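Local structure of stiv-a81 (Sulfolobus Turreted Icosahedral Virus, 3RKL) at residues K18-L32 against E63-F75. The protein is of unknown function but self-associates into an assembly built on a four-helix bundle in a virus of hyperthermophilic Sulfolobus. The protein carries 1 engineered substitution. Sequence-based numbering, arbitrary orientation.
Sequences KEFVLSNLQEDIKNL and EYAIYLAGATSMF. Engineered in segment 63-75: Met74 (natural residue Leu).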
loop_
_atom_site.group_PDB
_atom_site.type_symbol
_atom_site.label_atom_id
_atom_site.label_comp_id
_atom_site.label_asym_id
_atom_site.label_seq_id
_atom_site.Cartn_x
_atom_site.Cartn_y
_atom_site.Cartn_z
ATOM N N LYS A 18 -22.201 22.576 -12.275
ATOM C CA LYS A 18 -22.194 21.144 -12.577
ATOM C C LYS A 18 -23.193 20.350 -11.720
ATOM O O LYS A 18 -23.596 20.788 -10.643
ATOM C CB LYS A 18 -20.781 20.577 -12.404
ATOM C CG LYS A 18 -19.730 21.279 -13.253
ATOM C CD LYS A 18 -18.351 20.666 -13.115
ATOM C CE LYS A 18 -17.327 21.441 -13.934
ATOM N NZ LYS A 18 -15.930 20.983 -13.699
ATOM N N GLU A 19 -23.587 19.184 -12.235
ATOM C CA GLU A 19 -24.458 18.238 -11.528
ATOM C C GLU A 19 -23.736 16.897 -11.428
ATOM O O GLU A 19 -23.158 16.440 -12.410
ATOM C CB GLU A 19 -25.785 18.047 -12.271
ATOM C CG GLU A 19 -26.957 18.797 -11.650
ATOM C CD GLU A 19 -28.146 18.929 -12.585
ATOM O OE1 GLU A 19 -28.408 17.987 -13.361
ATOM O OE2 GLU A 19 -28.825 19.978 -12.543
ATOM N N PHE A 20 -23.784 16.271 -10.253
ATOM C CA PHE A 20 -23.064 15.015 -10.011
ATOM C C PHE A 20 -23.987 13.971 -9.391
ATOM O O PHE A 20 -24.527 14.183 -8.307
ATOM C CB PHE A 20 -21.877 15.267 -9.092
ATOM C CG PHE A 20 -20.917 14.116 -9.002
ATOM C CD1 PHE A 20 -19.935 13.943 -9.969
ATOM C CD2 PHE A 20 -20.974 13.221 -7.945
ATOM C CE1 PHE A 20 -19.036 12.890 -9.884
ATOM C CE2 PHE A 20 -20.081 12.165 -7.863
ATOM C CZ PHE A 20 -19.112 12.004 -8.835
ATOM N N VAL A 21 -24.169 12.857 -10.101
ATOM C CA VAL A 21 -25.117 11.817 -9.701
ATOM C C VAL A 21 -24.428 10.668 -8.986
ATOM O O VAL A 21 -23.485 10.069 -9.509
ATOM C CB VAL A 21 -25.875 11.266 -10.920
ATOM C CG1 VAL A 21 -26.855 10.179 -10.486
ATOM C CG2 VAL A 21 -26.597 12.398 -11.644
ATOM N N LEU A 22 -24.907 10.365 -7.781
ATOM C CA LEU A 22 -24.410 9.235 -7.015
ATOM C C LEU A 22 -25.287 8.019 -7.298
ATOM O O LEU A 22 -26.494 8.152 -7.502
ATOM C CB LEU A 22 -24.385 9.563 -5.516
ATOM C CG LEU A 22 -23.341 10.572 -5.020
ATOM C CD1 LEU A 22 -21.929 10.198 -5.466
ATOM C CD2 LEU A 22 -23.669 11.993 -5.442
ATOM N N SER A 23 -24.677 6.841 -7.345
ATOM C CA SER A 23 -25.425 5.600 -7.633
ATOM C C SER A 23 -25.180 4.449 -6.652
ATOM O O SER A 23 -25.989 3.522 -6.561
ATOM C CB SER A 23 -25.119 5.125 -9.058
ATOM O OG SER A 23 -23.809 4.588 -9.149
ATOM N N ASN A 24 -24.045 4.477 -5.963
ATOM C CA ASN A 24 -23.725 3.480 -4.952
ATOM C C ASN A 24 -22.949 4.184 -3.868
ATOM O O ASN A 24 -21.728 4.285 -3.973
ATOM C CB ASN A 24 -22.888 2.351 -5.566
ATOM C CG ASN A 24 -22.580 1.232 -4.577
ATOM O OD1 ASN A 24 -22.661 1.406 -3.357
ATOM N ND2 ASN A 24 -22.210 0.073 -5.109
ATOM N N LEU A 25 -23.649 4.678 -2.846
ATOM C CA LEU A 25 -23.034 5.589 -1.872
ATOM C C LEU A 25 -21.793 5.001 -1.203
ATOM O O LEU A 25 -20.761 5.670 -1.127
ATOM C CB LEU A 25 -24.033 6.080 -0.825
ATOM C CG LEU A 25 -25.141 7.008 -1.328
ATOM C CD1 LEU A 25 -26.096 7.401 -0.202
ATOM C CD2 LEU A 25 -24.534 8.255 -1.985
ATOM N N GLN A 26 -21.884 3.754 -0.742
ATOM C CA GLN A 26 -20.757 3.116 -0.054
ATOM C C GLN A 26 -19.502 3.138 -0.936
ATOM O O GLN A 26 -18.409 3.481 -0.471
ATOM C CB GLN A 26 -21.112 1.681 0.368
ATOM C CG GLN A 26 -19.943 0.870 0.966
ATOM C CD GLN A 26 -19.514 1.369 2.332
ATOM O OE1 GLN A 26 -20.080 0.976 3.360
ATOM N NE2 GLN A 26 -18.491 2.221 2.354
ATOM N N GLU A 27 -19.665 2.789 -2.208
ATOM C CA GLU A 27 -18.548 2.720 -3.146
ATOM C C GLU A 27 -18.105 4.104 -3.589
ATOM O O GLU A 27 -16.904 4.391 -3.663
ATOM C CB GLU A 27 -18.913 1.867 -4.371
ATOM C CG GLU A 27 -18.997 0.387 -4.064
ATOM C CD GLU A 27 -17.728 -0.141 -3.422
ATOM O OE1 GLU A 27 -16.663 -0.048 -4.067
ATOM O OE2 GLU A 27 -17.801 -0.635 -2.274
ATOM N N ASP A 28 -19.079 4.962 -3.876
ATOM C CA ASP A 28 -18.801 6.334 -4.312
ATOM C C ASP A 28 -18.042 7.128 -3.250
ATOM O O ASP A 28 -17.143 7.914 -3.562
ATOM C CB ASP A 28 -20.109 7.066 -4.654
ATOM C CG ASP A 28 -20.774 6.548 -5.930
ATOM O OD1 ASP A 28 -20.085 6.022 -6.838
ATOM O OD2 ASP A 28 -22.006 6.679 -6.018
ATOM N N ILE A 29 -18.395 6.931 -1.981
ATOM C CA ILE A 29 -17.692 7.634 -0.912
ATOM C C ILE A 29 -16.214 7.216 -0.878
ATOM O O ILE A 29 -15.333 8.072 -0.811
ATOM C CB ILE A 29 -18.397 7.433 0.454
ATOM C CG1 ILE A 29 -19.719 8.211 0.464
ATOM C CG2 ILE A 29 -17.500 7.887 1.592
ATOM C CD1 ILE A 29 -20.677 7.811 1.588
ATOM N N LYS A 30 -15.934 5.912 -0.945
ATOM C CA LYS A 30 -14.541 5.441 -0.976
ATOM C C LYS A 30 -13.807 6.018 -2.185
ATOM O O LYS A 30 -12.693 6.543 -2.068
ATOM C CB LYS A 30 -14.474 3.911 -1.027
ATOM C CG LYS A 30 -14.932 3.211 0.245
ATOM C CD LYS A 30 -14.701 1.698 0.186
ATOM C CE LYS A 30 -15.417 1.009 -0.967
ATOM N NZ LYS A 30 -15.197 -0.492 -0.982
ATOM N N ASN A 31 -14.444 5.923 -3.348
ATOM C CA ASN A 31 -13.818 6.378 -4.596
ATOM C C ASN A 31 -13.532 7.881 -4.598
ATOM O O ASN A 31 -12.453 8.325 -5.022
ATOM C CB ASN A 31 -14.685 6.027 -5.793
ATOM C CG ASN A 31 -14.755 4.537 -6.061
ATOM O OD1 ASN A 31 -13.925 3.762 -5.579
ATOM N ND2 ASN A 31 -15.759 4.120 -6.849
ATOM N N LEU A 32 -14.497 8.657 -4.123
ATOM C CA LEU A 32 -14.335 10.106 -4.070
ATOM C C LEU A 32 -13.242 10.504 -3.064
ATOM O O LEU A 32 -12.466 11.419 -3.325
ATOM C CB LEU A 32 -15.652 10.794 -3.725
ATOM C CG LEU A 32 -16.738 10.770 -4.806
ATOM C CD1 LEU A 32 -18.087 11.172 -4.222
ATOM C CD2 LEU A 32 -16.384 11.661 -5.956
ATOM N N GLU A 63 -14.066 20.469 -6.118
ATOM C CA GLU A 63 -15.282 19.884 -6.684
ATOM C C GLU A 63 -15.551 18.494 -6.102
ATOM O O GLU A 63 -16.643 18.198 -5.601
ATOM C CB GLU A 63 -15.117 19.832 -8.207
ATOM C CG GLU A 63 -16.107 19.029 -8.959
ATOM C CD GLU A 63 -15.878 19.047 -10.478
ATOM O OE1 GLU A 63 -14.831 19.566 -10.952
ATOM O OE2 GLU A 63 -16.762 18.531 -11.199
ATOM N N TYR A 64 -14.544 17.634 -6.175
ATOM C CA TYR A 64 -14.706 16.255 -5.701
ATOM C C TYR A 64 -14.890 16.191 -4.183
ATOM O O TYR A 64 -15.640 15.360 -3.698
ATOM C CB TYR A 64 -13.583 15.357 -6.232
ATOM C CG TYR A 64 -13.929 14.862 -7.610
ATOM C CD1 TYR A 64 -14.585 13.651 -7.772
ATOM C CD2 TYR A 64 -13.681 15.631 -8.741
ATOM C CE1 TYR A 64 -14.954 13.190 -9.014
ATOM C CE2 TYR A 64 -14.059 15.178 -10.005
ATOM C CZ TYR A 64 -14.706 13.955 -10.123
ATOM O OH TYR A 64 -15.085 13.478 -11.349
ATOM N N ALA A 65 -14.255 17.095 -3.439
ATOM C CA ALA A 65 -14.479 17.181 -1.995
ATOM C C ALA A 65 -15.927 17.592 -1.684
ATOM O O ALA A 65 -16.527 17.115 -0.719
ATOM C CB ALA A 65 -13.488 18.158 -1.357
ATOM N N ILE A 66 -16.484 18.479 -2.507
ATOM C CA ILE A 66 -17.884 18.894 -2.364
ATOM C C ILE A 66 -18.818 17.690 -2.614
ATOM O O ILE A 66 -19.750 17.449 -1.838
ATOM C CB ILE A 66 -18.220 20.076 -3.293
ATOM C CG1 ILE A 66 -17.595 21.371 -2.756
ATOM C CG2 ILE A 66 -19.743 20.222 -3.474
ATOM C CD1 ILE A 66 -18.320 21.984 -1.553
ATOM N N TYR A 67 -18.538 16.919 -3.660
ATOM C CA TYR A 67 -19.364 15.741 -3.984
ATOM C C TYR A 67 -19.313 14.717 -2.844
ATOM O O TYR A 67 -20.324 14.105 -2.473
ATOM C CB TYR A 67 -18.900 15.097 -5.280
ATOM C CG TYR A 67 -18.943 16.008 -6.490
ATOM C CD1 TYR A 67 -19.814 17.099 -6.551
ATOM C CD2 TYR A 67 -18.120 15.768 -7.575
ATOM C CE1 TYR A 67 -19.838 17.926 -7.646
ATOM C CE2 TYR A 67 -18.162 16.585 -8.691
ATOM C CZ TYR A 67 -19.013 17.659 -8.712
ATOM O OH TYR A 67 -19.020 18.477 -9.832
ATOM N N LEU A 68 -18.121 14.563 -2.285
ATOM C CA LEU A 68 -17.910 13.676 -1.150
ATOM C C LEU A 68 -18.698 14.129 0.086
ATOM O O LEU A 68 -19.336 13.310 0.761
ATOM C CB LEU A 68 -16.418 13.608 -0.859
ATOM C CG LEU A 68 -15.913 12.730 0.265
ATOM C CD1 LEU A 68 -16.461 11.282 0.148
ATOM C CD2 LEU A 68 -14.388 12.787 0.244
ATOM N N ALA A 69 -18.694 15.431 0.370
ATOM C CA ALA A 69 -19.467 15.959 1.506
ATOM C C ALA A 69 -20.960 15.705 1.294
ATOM O O ALA A 69 -21.667 15.263 2.217
ATOM C CB ALA A 69 -19.188 17.450 1.715
ATOM N N GLY A 70 -21.437 15.920 0.071
ATOM C CA GLY A 70 -22.835 15.641 -0.266
ATOM C C GLY A 70 -23.180 14.168 -0.174
ATOM O O GLY A 70 -24.211 13.807 0.394
ATOM N N ALA A 71 -22.306 13.319 -0.699
ATOM C CA ALA A 71 -22.481 11.861 -0.622
ATOM C C ALA A 71 -22.579 11.345 0.816
ATOM O O ALA A 71 -23.457 10.532 1.141
ATOM C CB ALA A 71 -21.348 11.142 -1.376
ATOM N N THR A 72 -21.686 11.802 1.691
ATOM C CA THR A 72 -21.753 11.386 3.089
ATOM C C THR A 72 -23.029 11.883 3.785
ATOM O O THR A 72 -23.519 11.239 4.692
ATOM C CB THR A 72 -20.523 11.826 3.896
ATOM O OG1 THR A 72 -20.449 13.254 3.932
ATOM C CG2 THR A 72 -19.245 11.226 3.299
ATOM N N SER A 73 -23.551 13.023 3.354
ATOM C CA SER A 73 -24.811 13.514 3.905
ATOM C C SER A 73 -25.937 12.571 3.526
ATOM O O SER A 73 -26.762 12.201 4.365
ATOM C CB SER A 73 -25.126 14.920 3.399
ATOM O OG SER A 73 -26.275 15.429 4.058
HETATM N N MSE A 74 -25.967 12.197 2.251
HETATM C CA MSE A 74 -26.980 11.252 1.748
HETATM C C MSE A 74 -26.890 9.911 2.490
HETATM O O MSE A 74 -27.902 9.264 2.761
HETATM C CB MSE A 74 -26.793 11.010 0.248
HETATM C CG MSE A 74 -27.014 12.219 -0.646
HETATM SE SE MSE A 74 -26.380 11.901 -2.494
HETATM C CE MSE A 74 -27.351 10.240 -2.850
ATOM N N PHE A 75 -25.661 9.495 2.789
ATOM C CA PHE A 75 -25.374 8.216 3.447
ATOM C C PHE A 75 -25.965 8.177 4.857
ATOM O O PHE A 75 -26.574 7.188 5.247
ATOM C CB PHE A 75 -23.847 8.016 3.434
ATOM C CG PHE A 75 -23.365 6.588 3.609
ATOM C CD1 PHE A 75 -23.896 5.534 2.891
ATOM C CD2 PHE A 75 -22.268 6.343 4.425
ATOM C CE1 PHE A 75 -23.382 4.251 3.032
ATOM C CE2 PHE A 75 -21.748 5.078 4.567
ATOM C CZ PHE A 75 -22.311 4.025 3.876
#
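Strand 18-21 passes over helix 63-75 at 46° to its direction, with axes 10.1 Å apart at their closest; the chain then turns through residues 22-24, and helix 25-32 runs back antiparallel to helix 63-75, with the axes 9.5 Å apart at their closest. Where the strand crosses, the Phe20 ring forms an offset stack on Tyr67, planes 8° apart and centroids 4.1 Å apart. Phe20 CB lies over the centre of the Tyr67 ring, whose opposite face rests on Glu63 O. Tyr64 meets Phe20 obliquely and completes an aromatic cluster, which Tyr49 of a third subunit joins through the Phe20 ring. Tyr67 OH donates to Glu63 OE2 over 2.6 Å, on the anti side of the carboxylate, which probably steadies Glu63 as the extended chain of Lys18 crosses it; Lys18 NZ makes a salt bridge to Glu63 OE1, with a weak hydrogen bond at 3.3 Å. The two helices form an antiparallel hairpin with knobs-into-holes packing; a second subunit, whose Ala65 and His62 meet Thr72, probably supplies the other pair of the four-helix bundle. The sheet ending in strand 18-21 lies against helix 55-80. Leu32 is one knob, seated among Tyr64, Tyr67, Leu68 and Ala71. Ile29 is the next, among Leu68, Ala71, Thr72 and Phe75: CG1 lies beside the backbone N (chi1 -71°), against Ala71 CB, and carries CD1 over the Phe75 face in a CH-pi contact, 3.9 Å from the ring centroid. At the start of the helix, Leu25 CD2 meets CE of the engineered selenomethionine Met74 at 3.6 Å. Asn24 OD1 caps this helix through a weak bond from Glu27 N. Asp28 OD2 grips the preceding turn by accepting from both Ser23 N and Asn24 N. Gln26 OE1 approaches the Phe75 edge, and Gln26 NE2 bonds to Ala40 O of the second subunit.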